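Local structure of beta-1,3-glucosyltransferase (Paecilomyces sp. J18, 5JVV) at residues A[90-95]-A[286-291]; A[31-36]-A[242-247]; A[191-196]-A[229-234]; A[131-136]-A[234-239]. The protein is a fungal glucosyltransferase, a carbohydrate-active enzyme built on a sandwich of curved beta sheets, probably of the glycoside hydrolase family 16 fold. All blocks are in the same frame, centred on the assembly; numbering follows the deposited sequence.

Interaction 1 (A[90-95]-A[286-291]); sequences IKHMPG and EAYWEI
His-92 has CG anti to its backbone N (chi1 -166°), whereas Tyr-288 has CG in the crowded position between its N and carbonyl carbon (chi1 69°), and the two rings come to lie flat on one another. They make an offset stack with centroids 3.7 Å apart and planes at only 3°; Tyr-54 stacks on Tyr-288 in turn. Both imidazole nitrogens donate in the ring plane. ND1 of His-92 reaches Tyr-288 O at 2.8 Å, from above the carbonyl plane. NE2 of His-92 meets Glu-286 OE1 at 2.7 Å, the carboxylate being brought round by a bend at chi2 and approached from above its plane. Alongside, Glu-290 O accepts from Lys-91 N (2.8 Å) and His-92 N (3.3 Å), a classic beta bulge where the chain leaves strand 84-90, and Glu-290 N returns a nearly straight bond to His-92 O. The aliphatic part of Lys-91 runs beside Glu-290, whose OE2 is bound by Ser-52. Beyond the bulge, Pro-94 CD sits 3.4 Å from the centroid of the five-membered ring of Trp-289, over the same face that Met-93 CB covers nearer the rim, in two CH-pi contacts. With both ring nitrogens acting as donors and a carboxylate at one of them, the buried His-92 is probably protonated, its charge balanced by Glu-286 and its rotation fixed at both nitrogens and one face.

Interaction 2 (A[31-36]-A[242-247]); sequences VHYVSR and VFDTTF
This is a buried side-chain contact between strands 31-33 and 240-247 of the mixed sheet, both of which hydrogen-bond to strand 70-77 rather than to each other. The axes of 31-33 and 242-247 come within 7.0 Å, at 146° between their N-to-C directions. Val-31 points toward the other strand: CG1, in the crowded position between N and carbonyl carbon, lies 3.2 Å from Thr-246 OG1, an oxygen that bonds to Asp-25. Its CB stands 4.1 Å from Phe-247 CD2, at the edge of that ring. Strand 70-77 pairs parallel to 31-33 and antiparallel to 240-247, and the curl of the sheet brings their side chains together, consistent with the curved sheets of a beta sandwich. Tyr-33 leans in by its far end, CG beside the backbone N (chi1 -81°), so that its hydroxyl rests between two neighbours, with OH 3.4 Å from Thr-246 CB and 3.5 Å from Asp-244 CB. Val-31 CG2 covers one face of the tyrosine ring near its rim, and Asp-244 turns OD1 to Trp-105 NE1.

Interaction 3 (A[191-196]-A[229-234]); sequences TDEFIK and TCDIGK
Thr-191 OG1 is gripped by two backbone N-H groups, by Phe-194 N at 3.2 Å and, weakly, by Glu-193 N. Its chi1 of 71° puts the hydroxyl in the crowded position, over the centre of one face of the Phe-194 ring; Lys-196 CE covers the opposite face. The turn so fixed presents its carbonyls to segment 229-234. Asp-192 O takes two weak bonds, from Gly-233 N at 2.9 Å and from Lys-234 N at 3.4 Å, and Glu-193 O takes a third weak one from Ile-232 N. A water joins Glu-193 O (2.6 Å) to Cys-230 O (2.7 Å). Packing is tightest at Gly-233, whose CA comes within 3.1 Å of Thr-191 O in a nearly straight C-H...O contact. On the buried side, Ile-195 CD1 meets Ile-232 CG2 at 3.8 Å, the two side chains crossing at about a right angle. On the outer side the carbon chain of Lys-234 passes obliquely across the Asp-192 carboxylate, whose OD1 is bound by His-83. The arrangement is that of an ST motif in the hairpin turn between strands 184-190 and 195-201, docked on the start of a 3-10 segment that follows the Cys-139 to Cys-230 disulfide.

Interaction 4 (A[131-136]-A[234-239]); sequences MVLHTK and KEFKPQ
The Phe-236 ring fills the close-packed half of this contact, its far end pushed against residues 133-135. Leu-133 crosses it obliquely, CD2 lying 4.1 Å from Phe-236 CE2. The carbonyl of His-134 comes in near the ring plane, with His-134 O 3.6 Å from Phe-236 CE1, and the methyl CG2 of Thr-135 stands 3.9 Å from Phe-236 CZ. That methyl is set beside the backbone N, since OG1 takes the crowded position (chi1 59°) and bonds to Gly-137 O. The same methyl touches Glu-235 CG at 3.9 Å, the glutamate folding at chi2 (-67°) so that OE2 reaches Gly-137 N. Toward the surface the fit loosens. Here a water bridges the two backbones, accepting from Lys-136 N at 2.8 Å and donating to Glu-235 O, also at 2.8 Å. Lys-136 is exposed, and its amine makes a long, weak ion pair with Asp-114. Farther along, Gln-239 NE2 donates to Lys-237 O within the loop, while its OE1 bonds to Thr-106. Phe-236 thus lies between the sheets: Ile-117 of strand 116-121 and Leu-133 of strand 130-134 belong to one, while Ile-195 of strand 195-201 belongs to the other.

Overall arrangement
Interactions 1 and 2 are buried and meet at Trp-289, whose NE1 bonds to Asp-244 O, tying the two sheets together. Interactions 3 and 4 lie only partly buried, with centres about 9 Å apart and Lys-234 in common; Ile-195, Ile-232, Leu-133 and Phe-236 form one apolar cluster between them. Interactions 1 and 3 reach the same antiparallel sheet, and interactions 2 and 4 the mixed one. Chemistry follows place: interaction 1 combines strand pairing with strong side-chain bonds and ring stacking, interaction 2 relies on van der Waals contact, and the two outer contacts add water bridges, with weak backbone bonds in interaction 3.

Interaction 1 (A[90-95]-A[286-291])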
loop_
_atom_site.group_PDB
_atom_site.type_symbol
_atom_site.label_atom_id
_atom_site.label_comp_id
_atom_site.label_asym_id
_atom_site.label_seq_id
_atom_site.Cartn_x
_atom_site.Cartn_y
_atom_site.Cartn_z
ATOM N N ILE A 90 -6.341 4.628 -8.367
ATOM C CA ILE A 90 -6.108 5.443 -7.179
ATOM C C ILE A 90 -5.748 6.863 -7.616
ATOM O O ILE A 90 -4.772 7.066 -8.339
ATOM C CB ILE A 90 -4.964 4.829 -6.341
ATOM C CG1 ILE A 90 -5.325 3.394 -5.939
ATOM C CG2 ILE A 90 -4.662 5.679 -5.109
ATOM C CD1 ILE A 90 -4.139 2.554 -5.489
ATOM N N LYS A 91 -6.545 7.839 -7.198
ATOM C CA LYS A 91 -6.310 9.227 -7.574
ATOM C C LYS A 91 -5.224 9.869 -6.705
ATOM O O LYS A 91 -4.466 10.725 -7.164
ATOM C CB LYS A 91 -7.618 10.028 -7.483
ATOM C CG LYS A 91 -7.464 11.512 -7.797
ATOM C CD LYS A 91 -8.707 12.313 -7.431
ATOM C CE LYS A 91 -9.899 11.961 -8.305
ATOM N NZ LYS A 91 -9.661 12.326 -9.731
ATOM N N HIS A 92 -5.140 9.443 -5.449
ATOM C CA HIS A 92 -4.259 10.079 -4.481
ATOM C C HIS A 92 -3.869 9.028 -3.458
ATOM O O HIS A 92 -4.679 8.163 -3.111
ATOM C CB HIS A 92 -5.013 11.227 -3.790
ATOM C CG HIS A 92 -4.147 12.181 -3.022
ATOM N ND1 HIS A 92 -3.728 11.939 -1.728
ATOM C CD2 HIS A 92 -3.687 13.415 -3.337
ATOM C CE1 HIS A 92 -3.024 12.966 -1.295
ATOM N NE2 HIS A 92 -2.976 13.877 -2.252
ATOM N N MET A 93 -2.629 9.086 -2.991
ATOM C CA MET A 93 -2.186 8.236 -1.893
ATOM C C MET A 93 -1.500 9.128 -0.873
ATOM O O MET A 93 -1.233 10.294 -1.164
ATOM C CB MET A 93 -1.235 7.135 -2.375
ATOM C CG MET A 93 0.153 7.621 -2.793
ATOM S SD MET A 93 1.307 6.250 -2.901
ATOM C CE MET A 93 1.435 5.843 -1.175
ATOM N N PRO A 94 -1.237 8.607 0.335
ATOM C CA PRO A 94 -0.596 9.511 1.299
ATOM C C PRO A 94 0.741 10.015 0.767
ATOM O O PRO A 94 1.502 9.271 0.111
ATOM C CB PRO A 94 -0.439 8.626 2.539
ATOM C CG PRO A 94 -1.653 7.747 2.468
ATOM C CD PRO A 94 -1.796 7.413 0.994
ATOM N N GLY A 95 0.994 11.301 1.005
ATOM C CA GLY A 95 2.128 11.970 0.398
ATOM C C GLY A 95 3.469 11.628 1.006
ATOM O O GLY A 95 3.586 10.811 1.928
ATOM N N GLU A 286 -2.213 15.987 3.536
ATOM C CA GLU A 286 -2.021 15.224 2.302
ATOM C C GLU A 286 -1.820 13.734 2.546
ATOM O O GLU A 286 -1.560 12.991 1.607
ATOM C CB GLU A 286 -0.827 15.767 1.498
ATOM C CG GLU A 286 -1.096 17.081 0.788
ATOM C CD GLU A 286 -2.084 16.920 -0.348
ATOM O OE1 GLU A 286 -1.787 16.139 -1.278
ATOM O OE2 GLU A 286 -3.153 17.565 -0.300
ATOM N N ALA A 287 -1.940 13.295 3.796
ATOM C CA ALA A 287 -1.786 11.879 4.107
ATOM C C ALA A 287 -3.121 11.163 3.962
ATOM O O ALA A 287 -3.677 10.668 4.939
ATOM C CB ALA A 287 -1.216 11.701 5.524
ATOM N N TYR A 288 -3.632 11.105 2.732
ATOM C CA TYR A 288 -4.897 10.425 2.461
ATOM C C TYR A 288 -4.875 9.626 1.179
ATOM O O TYR A 288 -4.129 9.935 0.255
ATOM C CB TYR A 288 -6.070 11.414 2.424
ATOM C CG TYR A 288 -6.103 12.377 1.250
ATOM C CD1 TYR A 288 -6.755 12.046 0.065
ATOM C CD2 TYR A 288 -5.538 13.642 1.355
ATOM C CE1 TYR A 288 -6.813 12.942 -0.994
ATOM C CE2 TYR A 288 -5.588 14.544 0.307
ATOM C CZ TYR A 288 -6.227 14.183 -0.867
ATOM O OH TYR A 288 -6.291 15.070 -1.921
ATOM N N TRP A 289 -5.691 8.579 1.152
ATOM C CA TRP A 289 -5.981 7.847 -0.078
ATOM C C TRP A 289 -7.244 8.416 -0.701
ATOM O O TRP A 289 -8.208 8.734 0.005
ATOM C CB TRP A 289 -6.250 6.370 0.230
ATOM C CG TRP A 289 -5.106 5.626 0.800
ATOM C CD1 TRP A 289 -4.792 5.488 2.120
ATOM C CD2 TRP A 289 -4.137 4.863 0.074
ATOM N NE1 TRP A 289 -3.673 4.706 2.264
ATOM C CE2 TRP A 289 -3.255 4.301 1.019
ATOM C CE3 TRP A 289 -3.923 4.606 -1.287
ATOM C CZ2 TRP A 289 -2.172 3.513 0.651
ATOM C CZ3 TRP A 289 -2.840 3.809 -1.649
ATOM C CH2 TRP A 289 -1.982 3.274 -0.682
ATOM N N GLU A 290 -7.254 8.533 -2.026
ATOM C CA GLU A 290 -8.505 8.766 -2.741
ATOM C C GLU A 290 -8.564 7.686 -3.792
ATOM O O GLU A 290 -7.765 7.665 -4.732
ATOM C CB GLU A 290 -8.592 10.156 -3.374
ATOM C CG GLU A 290 -9.956 10.378 -4.024
ATOM C CD GLU A 290 -10.214 11.809 -4.458
ATOM O OE1 GLU A 290 -9.433 12.711 -4.088
ATOM O OE2 GLU A 290 -11.213 12.026 -5.177
ATOM N N ILE A 291 -9.495 6.763 -3.609
ATOM C CA ILE A 291 -9.566 5.584 -4.457
ATOM C C ILE A 291 -10.774 5.694 -5.376
ATOM O O ILE A 291 -11.909 5.818 -4.914
ATOM C CB ILE A 291 -9.658 4.305 -3.599
ATOM C CG1 ILE A 291 -8.399 4.164 -2.735
ATOM C CG2 ILE A 291 -9.859 3.069 -4.481
ATOM C CD1 ILE A 291 -8.594 3.339 -1.465
#

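Interaction 2 (A[31-36]-A[242-247])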
loop_
_atom_site.group_PDB
_atom_site.type_symbol
_atom_site.label_atom_id
_atom_site.label_comp_id
_atom_site.label_asym_id
_atom_site.label_seq_id
_atom_site.Cartn_x
_atom_site.Cartn_y
_atom_site.Cartn_z
ATOM N N VAL A 31 -0.292 5.249 15.718
ATOM C CA VAL A 31 -1.541 5.383 14.979
ATOM C C VAL A 31 -2.672 4.914 15.883
ATOM O O VAL A 31 -2.486 4.029 16.724
ATOM C CB VAL A 31 -1.504 4.512 13.687
ATOM C CG1 VAL A 31 -1.455 3.034 14.036
ATOM C CG2 VAL A 31 -2.687 4.811 12.792
ATOM N N HIS A 32 -3.843 5.512 15.703
ATOM C CA HIS A 32 -5.044 5.096 16.402
ATOM C C HIS A 32 -6.051 4.697 15.334
ATOM O O HIS A 32 -6.752 5.539 14.767
ATOM C CB HIS A 32 -5.573 6.247 17.255
ATOM C CG HIS A 32 -6.667 5.865 18.209
ATOM N ND1 HIS A 32 -7.315 4.651 18.168
ATOM C CD2 HIS A 32 -7.215 6.552 19.240
ATOM C CE1 HIS A 32 -8.221 4.606 19.129
ATOM N NE2 HIS A 32 -8.181 5.744 19.794
ATOM N N TYR A 33 -6.106 3.406 15.049
ATOM C CA TYR A 33 -7.022 2.901 14.041
ATOM C C TYR A 33 -8.438 2.913 14.614
ATOM O O TYR A 33 -8.671 2.408 15.720
ATOM C CB TYR A 33 -6.620 1.492 13.652
ATOM C CG TYR A 33 -5.481 1.407 12.659
ATOM C CD1 TYR A 33 -5.384 2.288 11.584
ATOM C CD2 TYR A 33 -4.510 0.423 12.787
ATOM C CE1 TYR A 33 -4.343 2.175 10.660
ATOM C CE2 TYR A 33 -3.469 0.312 11.878
ATOM C CZ TYR A 33 -3.396 1.190 10.817
ATOM O OH TYR A 33 -2.370 1.063 9.903
ATOM N N VAL A 34 -9.379 3.482 13.868
ATOM C CA VAL A 34 -10.753 3.646 14.365
ATOM C C VAL A 34 -11.802 2.961 13.485
ATOM O O VAL A 34 -11.550 2.637 12.323
ATOM C CB VAL A 34 -11.125 5.123 14.551
ATOM C CG1 VAL A 34 -10.203 5.769 15.581
ATOM C CG2 VAL A 34 -11.061 5.869 13.218
ATOM N N SER A 35 -12.985 2.742 14.058
ATOM C CA SER A 35 -14.079 2.082 13.355
ATOM C C SER A 35 -14.618 2.984 12.265
ATOM O O SER A 35 -14.335 4.188 12.247
ATOM C CB SER A 35 -15.206 1.731 14.318
ATOM O OG SER A 35 -15.815 2.914 14.817
ATOM N N ARG A 36 -15.391 2.407 11.351
ATOM C CA ARG A 36 -15.963 3.185 10.255
ATOM C C ARG A 36 -16.856 4.336 10.722
ATOM O O ARG A 36 -16.733 5.451 10.214
ATOM C CB ARG A 36 -16.709 2.282 9.271
ATOM C CG ARG A 36 -17.411 3.042 8.151
ATOM C CD ARG A 36 -17.923 2.089 7.094
ATOM N NE ARG A 36 -18.776 2.767 6.123
ATOM C CZ ARG A 36 -19.446 2.142 5.160
ATOM N NH1 ARG A 36 -20.210 2.836 4.324
ATOM N NH2 ARG A 36 -19.364 0.823 5.049
ATOM N N VAL A 242 -5.712 -4.951 1.610
ATOM C CA VAL A 242 -5.641 -4.006 2.721
ATOM C C VAL A 242 -5.152 -2.645 2.252
ATOM O O VAL A 242 -4.175 -2.550 1.508
ATOM C CB VAL A 242 -4.674 -4.499 3.829
ATOM C CG1 VAL A 242 -4.703 -3.552 5.033
ATOM C CG2 VAL A 242 -5.017 -5.927 4.266
ATOM N N PHE A 243 -5.853 -1.596 2.676
ATOM C CA PHE A 243 -5.364 -0.234 2.527
ATOM C C PHE A 243 -5.206 0.307 3.930
ATOM O O PHE A 243 -6.131 0.218 4.738
ATOM C CB PHE A 243 -6.363 0.677 1.792
ATOM C CG PHE A 243 -6.478 0.428 0.311
ATOM C CD1 PHE A 243 -5.662 1.107 -0.594
ATOM C CD2 PHE A 243 -7.426 -0.464 -0.189
ATOM C CE1 PHE A 243 -5.780 0.888 -1.964
ATOM C CE2 PHE A 243 -7.550 -0.684 -1.554
ATOM C CZ PHE A 243 -6.722 -0.010 -2.444
ATOM N N ASP A 244 -4.050 0.882 4.235
ATOM C CA ASP A 244 -3.903 1.532 5.526
ATOM C C ASP A 244 -2.919 2.682 5.443
ATOM O O ASP A 244 -2.194 2.820 4.452
ATOM C CB ASP A 244 -3.508 0.518 6.621
ATOM C CG ASP A 244 -2.060 0.079 6.529
ATOM O OD1 ASP A 244 -1.805 -1.143 6.416
ATOM O OD2 ASP A 244 -1.164 0.948 6.596
ATOM N N THR A 245 -2.919 3.519 6.474
ATOM C CA THR A 245 -1.828 4.450 6.718
ATOM C C THR A 245 -1.514 4.379 8.205
ATOM O O THR A 245 -2.377 4.668 9.040
ATOM C CB THR A 245 -2.193 5.892 6.347
ATOM O OG1 THR A 245 -2.603 5.937 4.973
ATOM C CG2 THR A 245 -0.994 6.827 6.543
ATOM N N THR A 246 -0.298 3.956 8.535
ATOM C CA THR A 246 0.172 4.032 9.915
ATOM C C THR A 246 1.246 5.111 10.014
ATOM O O THR A 246 1.487 5.824 9.034
ATOM C CB THR A 246 0.643 2.650 10.442
ATOM O OG1 THR A 246 0.887 2.738 11.850
ATOM C CG2 THR A 246 1.914 2.167 9.731
ATOM N N PHE A 247 1.866 5.257 11.185
ATOM C CA PHE A 247 2.880 6.289 11.397
ATOM C C PHE A 247 4.001 5.701 12.210
ATOM O O PHE A 247 3.743 4.905 13.100
ATOM C CB PHE A 247 2.309 7.468 12.189
ATOM C CG PHE A 247 1.163 8.162 11.508
ATOM C CD1 PHE A 247 1.398 9.125 10.535
ATOM C CD2 PHE A 247 -0.151 7.868 11.863
ATOM C CE1 PHE A 247 0.330 9.783 9.911
ATOM C CE2 PHE A 247 -1.218 8.514 11.243
ATOM C CZ PHE A 247 -0.977 9.475 10.274
#

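Interaction 3 (A[191-196]-A[229-234])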
loop_
_atom_site.group_PDB
_atom_site.type_symbol
_atom_site.label_atom_id
_atom_site.label_comp_id
_atom_site.label_asym_id
_atom_site.label_seq_id
_atom_site.Cartn_x
_atom_site.Cartn_y
_atom_site.Cartn_z
ATOM N N THR A 191 -0.443 -15.610 -10.673
ATOM C CA THR A 191 -0.588 -16.975 -11.195
ATOM C C THR A 191 0.235 -17.900 -10.315
ATOM O O THR A 191 0.872 -17.429 -9.384
ATOM C CB THR A 191 -0.086 -17.102 -12.647
ATOM O OG1 THR A 191 1.345 -16.994 -12.673
ATOM C CG2 THR A 191 -0.695 -16.033 -13.529
ATOM N N ASP A 192 0.234 -19.200 -10.595
ATOM C CA ASP A 192 1.032 -20.120 -9.790
ATOM C C ASP A 192 2.499 -19.711 -9.835
ATOM O O ASP A 192 3.207 -19.770 -8.827
ATOM C CB ASP A 192 0.920 -21.554 -10.321
ATOM C CG ASP A 192 -0.309 -22.289 -9.811
ATOM O OD1 ASP A 192 -0.951 -21.818 -8.853
ATOM O OD2 ASP A 192 -0.621 -23.366 -10.371
ATOM N N GLU A 193 2.950 -19.289 -11.010
ATOM C CA GLU A 193 4.373 -19.081 -11.243
ATOM C C GLU A 193 4.880 -17.713 -10.812
ATOM O O GLU A 193 6.052 -17.569 -10.453
ATOM C CB GLU A 193 4.688 -19.306 -12.718
ATOM C CG GLU A 193 4.528 -20.755 -13.138
ATOM C CD GLU A 193 4.321 -20.923 -14.633
ATOM O OE1 GLU A 193 4.341 -19.909 -15.366
ATOM O OE2 GLU A 193 4.130 -22.075 -15.073
ATOM N N PHE A 194 4.016 -16.703 -10.859
ATOM C CA PHE A 194 4.490 -15.349 -10.615
ATOM C C PHE A 194 3.436 -14.395 -10.077
ATOM O O PHE A 194 2.232 -14.637 -10.184
ATOM C CB PHE A 194 5.126 -14.761 -11.889
ATOM C CG PHE A 194 4.202 -14.709 -13.087
ATOM C CD1 PHE A 194 3.174 -13.770 -13.161
ATOM C CD2 PHE A 194 4.398 -15.564 -14.158
ATOM C CE1 PHE A 194 2.341 -13.717 -14.267
ATOM C CE2 PHE A 194 3.572 -15.510 -15.275
ATOM C CZ PHE A 194 2.539 -14.588 -15.321
ATOM N N ILE A 195 3.914 -13.312 -9.478
ATOM C CA ILE A 195 3.091 -12.143 -9.223
ATOM C C ILE A 195 3.738 -10.991 -9.972
ATOM O O ILE A 195 4.915 -10.687 -9.767
ATOM C CB ILE A 195 2.994 -11.838 -7.714
ATOM C CG1 ILE A 195 2.069 -12.863 -7.057
ATOM C CG2 ILE A 195 2.453 -10.433 -7.483
ATOM C CD1 ILE A 195 2.321 -13.046 -5.591
ATOM N N LYS A 196 2.980 -10.373 -10.873
ATOM C CA LYS A 196 3.478 -9.225 -11.623
ATOM C C LYS A 196 2.711 -7.985 -11.219
ATOM O O LYS A 196 1.487 -8.031 -11.075
ATOM C CB LYS A 196 3.335 -9.460 -13.124
ATOM C CG LYS A 196 4.295 -10.505 -13.665
ATOM C CD LYS A 196 4.003 -10.798 -15.135
ATOM C CE LYS A 196 4.955 -11.841 -15.695
ATOM N NZ LYS A 196 4.681 -12.107 -17.153
ATOM N N THR A 229 12.878 -18.662 -8.604
ATOM C CA THR A 229 13.299 -20.013 -8.236
ATOM C C THR A 229 12.281 -20.804 -7.429
ATOM O O THR A 229 12.572 -21.911 -6.981
ATOM C CB THR A 229 14.622 -19.994 -7.456
ATOM O OG1 THR A 229 14.439 -19.337 -6.194
ATOM C CG2 THR A 229 15.695 -19.279 -8.248
ATOM N N CYS A 230 11.108 -20.221 -7.218
ATOM C CA CYS A 230 9.986 -20.946 -6.645
ATOM C C CYS A 230 8.754 -20.549 -7.431
ATOM O O CYS A 230 8.766 -19.542 -8.145
ATOM C CB CYS A 230 9.781 -20.579 -5.175
ATOM S SG CYS A 230 9.013 -18.950 -4.907
ATOM N N ASP A 231 7.687 -21.327 -7.305
ATOM C CA ASP A 231 6.413 -20.884 -7.854
ATOM C C ASP A 231 5.844 -19.840 -6.894
ATOM O O ASP A 231 5.181 -20.174 -5.912
ATOM C CB ASP A 231 5.457 -22.066 -8.061
ATOM C CG ASP A 231 5.787 -22.875 -9.316
ATOM O OD1 ASP A 231 6.473 -22.349 -10.218
ATOM O OD2 ASP A 231 5.349 -24.042 -9.402
ATOM N N ILE A 232 6.133 -18.573 -7.186
ATOM C CA ILE A 232 5.833 -17.453 -6.293
ATOM C C ILE A 232 4.362 -17.412 -5.858
ATOM O O ILE A 232 4.044 -17.171 -4.691
ATOM C CB ILE A 232 6.205 -16.111 -6.985
ATOM C CG1 ILE A 232 7.726 -15.908 -7.028
ATOM C CG2 ILE A 232 5.545 -14.926 -6.298
ATOM C CD1 ILE A 232 8.361 -15.578 -5.679
ATOM N N GLY A 233 3.458 -17.652 -6.801
ATOM C CA GLY A 233 2.040 -17.531 -6.497
ATOM C C GLY A 233 1.469 -18.665 -5.663
ATOM O O GLY A 233 0.356 -18.548 -5.140
ATOM N N LYS A 234 2.216 -19.764 -5.537
ATOM C CA LYS A 234 1.783 -20.876 -4.697
ATOM C C LYS A 234 2.194 -20.653 -3.245
ATOM O O LYS A 234 1.836 -21.427 -2.354
ATOM C CB LYS A 234 2.358 -22.205 -5.196
ATOM C CG LYS A 234 1.747 -22.740 -6.476
ATOM C CD LYS A 234 2.252 -24.165 -6.720
ATOM C CE LYS A 234 1.832 -24.702 -8.072
ATOM N NZ LYS A 234 2.162 -26.158 -8.187
HETATM O O HOH W 1 8.529 -18.389 -10.603
#

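Interaction 4 (A[131-136]-A[234-239])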
loop_
_atom_site.group_PDB
_atom_site.type_symbol
_atom_site.label_atom_id
_atom_site.label_comp_id
_atom_site.label_asym_id
_atom_site.label_seq_id
_atom_site.Cartn_x
_atom_site.Cartn_y
_atom_site.Cartn_z
ATOM N N MET A 131 7.898 -2.142 -3.947
ATOM C CA MET A 131 7.085 -3.352 -4.004
ATOM C C MET A 131 7.862 -4.430 -3.274
ATOM O O MET A 131 9.062 -4.588 -3.504
ATOM C CB MET A 131 6.867 -3.773 -5.462
ATOM C CG MET A 131 6.058 -2.742 -6.265
ATOM S SD MET A 131 6.217 -2.962 -8.042
ATOM C CE MET A 131 7.871 -2.300 -8.274
ATOM N N VAL A 132 7.196 -5.162 -2.385
ATOM C CA VAL A 132 7.886 -6.164 -1.567
ATOM C C VAL A 132 7.056 -7.437 -1.478
ATOM O O VAL A 132 5.842 -7.369 -1.275
ATOM C CB VAL A 132 8.100 -5.667 -0.114
ATOM C CG1 VAL A 132 9.020 -6.623 0.653
ATOM C CG2 VAL A 132 8.674 -4.260 -0.083
ATOM N N LEU A 133 7.699 -8.595 -1.631
ATOM C CA LEU A 133 7.062 -9.844 -1.227
ATOM C C LEU A 133 7.835 -10.447 -0.063
ATOM O O LEU A 133 9.058 -10.305 0.018
ATOM C CB LEU A 133 7.017 -10.854 -2.377
ATOM C CG LEU A 133 5.736 -10.915 -3.214
ATOM C CD1 LEU A 133 5.397 -9.575 -3.860
ATOM C CD2 LEU A 133 5.840 -12.009 -4.278
ATOM N N HIS A 134 7.110 -11.099 0.840
ATOM C CA HIS A 134 7.715 -11.941 1.862
ATOM C C HIS A 134 7.057 -13.294 1.709
ATOM O O HIS A 134 5.829 -13.378 1.670
ATOM C CB HIS A 134 7.428 -11.400 3.270
ATOM C CG HIS A 134 7.955 -10.020 3.516
ATOM N ND1 HIS A 134 9.248 -9.780 3.927
ATOM C CD2 HIS A 134 7.357 -8.809 3.430
ATOM C CE1 HIS A 134 9.425 -8.480 4.078
ATOM N NE2 HIS A 134 8.294 -7.868 3.781
ATOM N N THR A 135 7.859 -14.350 1.610
ATOM C CA THR A 135 7.319 -15.690 1.400
ATOM C C THR A 135 7.772 -16.634 2.503
ATOM O O THR A 135 8.815 -16.409 3.116
ATOM C CB THR A 135 7.767 -16.284 0.042
ATOM O OG1 THR A 135 9.202 -16.343 -0.019
ATOM C CG2 THR A 135 7.256 -15.447 -1.125
ATOM N N LYS A 136 7.009 -17.703 2.739
ATOM C CA LYS A 136 7.470 -18.748 3.672
ATOM C C LYS A 136 8.596 -19.579 3.059
ATOM O O LYS A 136 9.588 -19.890 3.729
ATOM C CB LYS A 136 6.314 -19.671 4.089
ATOM C CG LYS A 136 5.235 -19.015 4.943
ATOM C CD LYS A 136 3.951 -19.865 4.998
ATOM C CE LYS A 136 4.015 -20.934 6.079
ATOM N NZ LYS A 136 2.791 -21.794 6.153
ATOM N N LYS A 234 2.216 -19.764 -5.537
ATOM C CA LYS A 234 1.783 -20.876 -4.697
ATOM C C LYS A 234 2.194 -20.653 -3.245
ATOM O O LYS A 234 1.836 -21.427 -2.354
ATOM C CB LYS A 234 2.358 -22.205 -5.196
ATOM C CG LYS A 234 1.747 -22.740 -6.476
ATOM C CD LYS A 234 2.252 -24.165 -6.720
ATOM C CE LYS A 234 1.832 -24.702 -8.072
ATOM N NZ LYS A 234 2.162 -26.158 -8.187
ATOM N N GLU A 235 2.943 -19.581 -3.009
ATOM C CA GLU A 235 3.341 -19.209 -1.655
ATOM C C GLU A 235 2.230 -18.566 -0.844
ATOM O O GLU A 235 2.374 -18.355 0.365
ATOM C CB GLU A 235 4.529 -18.247 -1.699
ATOM C CG GLU A 235 5.809 -18.876 -2.202
ATOM C CD GLU A 235 6.366 -19.940 -1.261
ATOM O OE1 GLU A 235 6.920 -20.939 -1.768
ATOM O OE2 GLU A 235 6.257 -19.776 -0.025
ATOM N N PHE A 236 1.126 -18.246 -1.508
ATOM C CA PHE A 236 0.052 -17.504 -0.871
ATOM C C PHE A 236 -1.283 -18.220 -0.949
ATOM O O PHE A 236 -1.695 -18.684 -2.018
ATOM C CB PHE A 236 -0.051 -16.101 -1.490
ATOM C CG PHE A 236 1.227 -15.324 -1.399
ATOM C CD1 PHE A 236 1.590 -14.715 -0.210
ATOM C CD2 PHE A 236 2.089 -15.240 -2.484
ATOM C CE1 PHE A 236 2.796 -14.025 -0.102
ATOM C CE2 PHE A 236 3.291 -14.538 -2.387
ATOM C CZ PHE A 236 3.639 -13.933 -1.195
ATOM N N LYS A 237 -1.946 -18.321 0.189
ATOM C CA LYS A 237 -3.321 -18.708 0.257
ATOM C C LYS A 237 -4.242 -17.547 -0.136
ATOM O O LYS A 237 -3.756 -16.515 -0.320
ATOM C CB LYS A 237 -3.612 -19.182 1.628
ATOM C CG LYS A 237 -2.847 -20.435 1.790
ATOM C CD LYS A 237 -2.938 -20.970 3.136
ATOM C CE LYS A 237 -2.328 -22.334 3.137
ATOM N NZ LYS A 237 -2.672 -22.626 4.484
ATOM N N PRO A 238 -5.536 -17.749 -0.247
ATOM C CA PRO A 238 -6.377 -16.594 -0.594
ATOM C C PRO A 238 -6.094 -15.414 0.352
ATOM O O PRO A 238 -5.901 -15.622 1.555
ATOM C CB PRO A 238 -7.799 -17.135 -0.412
ATOM C CG PRO A 238 -7.667 -18.611 -0.708
ATOM C CD PRO A 238 -6.326 -18.995 -0.140
ATOM N N GLN A 239 -6.023 -14.199 -0.203
ATOM C CA GLN A 239 -5.527 -13.035 0.533
ATOM C C GLN A 239 -6.622 -12.005 0.713
ATOM O O GLN A 239 -7.460 -11.841 -0.161
ATOM C CB GLN A 239 -4.399 -12.353 -0.257
ATOM C CG GLN A 239 -3.176 -13.225 -0.511
ATOM C CD GLN A 239 -2.316 -13.370 0.717
ATOM O OE1 GLN A 239 -1.641 -12.425 1.132
ATOM N NE2 GLN A 239 -2.340 -14.559 1.325
HETATM O O HOH W 2 4.384 -17.242 2.000
#